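PDB 3LOM: geranyltranstransferase from Legionella pneumophila subsp. pneumophila, which catalyses the transfer of a geranyl group from geranyl diphosphate to isopentenyl diphosphate, giving farnesyl diphosphate, probably with magnesium, and may also make geranylgeranyl diphosphate. Local coordinates for the interface of chains A and B. Sequence-based numbering; all coordinates share one arbitrary frame. Chains: chain A/B, Geranyltranstransferase.

The interface of chains A and B. Residues chain A 35, 37-38, 114, 118; chain B 95, 161, 164-165, 168.
With CG of A:Leu118 anti to its carbonyl carbon (chi1 -73°) and the extended chain of B:Met95 running out to its methyl, the leucine fork and the thioether tip converge, CE of B:Met95 lying 3.6 Å from CG of A:Leu118. The pair illustrates how one branched residue can carry a seam between helices, with a loop methionine closing one side, here in the deposited two-fold symmetric pair of chains of a mostly helical polyprenyl synthase, probably the dimer usual for this family. A:Leu118, on helix 113-135, spreads its two methyls over helix 160-170 of chain B. CD1 rests against the backbone of B:Ser165, 3.7 Å from its CA, while CD2 meets CG of B:Gln164 at 3.8 Å, the two side chains crossing at about a right angle. One turn earlier, A:Ala114 presents its CB to CG of B:Met95, also at 3.8 Å, with CD1 of B:Leu168 more loosely alongside. On the other flank, helix 36-46 of chain A covers the side chain of B:Ser165. OG of that serine is anti to its backbone N (chi1 -178°), a torsion that swings OG toward A:Ile38; the serine CB already faces A:Ile38 from the helix, 3.8 Å from its CG1. Packing therefore dominates this patch: polar atoms of the two chains stay too far apart here to bond, and apolar contact holds it. At the foot of the leucine, CG1 of B:Val161 abuts the backbone carbonyl O of A:Leu118 at 3.2 Å.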
loop_
_atom_site.group_PDB
_atom_site.type_symbol
_atom_site.label_atom_id
_atom_site.label_comp_id
_atom_site.label_asym_id
_atom_site.label_seq_id
_atom_site.Cartn_x
_atom_site.Cartn_y
_atom_site.Cartn_z
ATOM N N ALA A 35 -11.723 0.869 13.936
ATOM C CA ALA A 35 -12.153 -0.526 14.073
ATOM C C ALA A 35 -11.323 -1.292 15.102
ATOM O O ALA A 35 -10.118 -1.452 14.912
ATOM C CB ALA A 35 -12.114 -1.238 12.728
ATOM N N GLN A 37 -11.278 -4.534 15.743
ATOM C CA GLN A 37 -10.675 -5.693 15.063
ATOM C C GLN A 37 -9.346 -5.337 14.419
ATOM O O GLN A 37 -8.396 -6.118 14.474
ATOM C CB GLN A 37 -11.589 -6.251 13.968
ATOM C CG GLN A 37 -12.533 -7.338 14.398
ATOM C CD GLN A 37 -11.864 -8.683 14.567
ATOM O OE1 GLN A 37 -11.473 -9.333 13.596
ATOM N NE2 GLN A 37 -11.748 -9.121 15.809
ATOM N N ILE A 38 -9.284 -4.163 13.798
ATOM C CA ILE A 38 -8.058 -3.739 13.127
ATOM C C ILE A 38 -6.933 -3.495 14.132
ATOM O O ILE A 38 -5.880 -4.123 14.010
ATOM C CB ILE A 38 -8.289 -2.554 12.151
ATOM C CG1 ILE A 38 -9.270 -2.962 11.040
ATOM C CG2 ILE A 38 -6.972 -2.047 11.552
ATOM C CD1 ILE A 38 -8.864 -4.188 10.212
ATOM N N ALA A 114 -10.604 -12.274 6.230
ATOM C CA ALA A 114 -10.920 -10.861 5.944
ATOM C C ALA A 114 -10.083 -9.872 6.777
ATOM O O ALA A 114 -9.620 -8.857 6.257
ATOM C CB ALA A 114 -12.393 -10.586 6.141
ATOM N N LEU A 118 -7.293 -7.251 5.314
ATOM C CA LEU A 118 -7.464 -5.835 5.611
ATOM C C LEU A 118 -6.323 -5.225 6.421
ATOM O O LEU A 118 -5.902 -4.103 6.153
ATOM C CB LEU A 118 -8.796 -5.589 6.324
ATOM C CG LEU A 118 -10.062 -5.689 5.468
ATOM C CD1 LEU A 118 -11.270 -5.767 6.367
ATOM C CD2 LEU A 118 -10.197 -4.544 4.466
ATOM N N MET B 95 -14.471 -11.918 1.977
ATOM C CA MET B 95 -15.232 -10.690 2.200
ATOM C C MET B 95 -16.604 -10.721 1.528
ATOM O O MET B 95 -17.466 -11.483 1.962
ATOM C CB MET B 95 -14.418 -9.446 1.826
ATOM C CG MET B 95 -13.148 -9.310 2.643
ATOM S SD MET B 95 -12.504 -7.638 2.852
ATOM C CE MET B 95 -10.857 -8.166 3.030
ATOM N N VAL B 161 -9.722 1.116 5.375
ATOM C CA VAL B 161 -9.475 -0.204 5.960
ATOM C C VAL B 161 -10.365 -0.487 7.194
ATOM O O VAL B 161 -11.035 -1.521 7.244
ATOM C CB VAL B 161 -7.977 -0.478 6.172
ATOM C CG1 VAL B 161 -7.748 -1.619 7.136
ATOM C CG2 VAL B 161 -7.323 -0.797 4.822
ATOM N N GLN B 164 -14.184 -0.730 6.051
ATOM C CA GLN B 164 -14.569 -1.987 5.423
ATOM C C GLN B 164 -14.633 -3.117 6.449
ATOM O O GLN B 164 -15.515 -3.974 6.373
ATOM C CB GLN B 164 -13.663 -2.320 4.215
ATOM C CG GLN B 164 -13.848 -3.732 3.571
ATOM C CD GLN B 164 -15.237 -4.001 2.967
ATOM O OE1 GLN B 164 -16.062 -3.102 2.823
ATOM N NE2 GLN B 164 -15.483 -5.253 2.600
ATOM N N SER B 165 -13.715 -3.102 7.413
ATOM C CA SER B 165 -13.728 -4.068 8.513
ATOM C C SER B 165 -15.042 -3.996 9.270
ATOM O O SER B 165 -15.685 -5.018 9.510
ATOM C CB SER B 165 -12.576 -3.808 9.474
ATOM O OG SER B 165 -12.562 -4.769 10.516
ATOM N N LEU B 168 -18.169 -5.233 7.292
ATOM C CA LEU B 168 -18.325 -6.686 7.280
ATOM C C LEU B 168 -18.810 -7.251 8.612
ATOM O O LEU B 168 -19.563 -8.219 8.629
ATOM C CB LEU B 168 -17.018 -7.377 6.858
ATOM C CG LEU B 168 -16.561 -7.114 5.413
ATOM C CD1 LEU B 168 -15.154 -7.608 5.240
ATOM C CD2 LEU B 168 -17.488 -7.738 4.355
#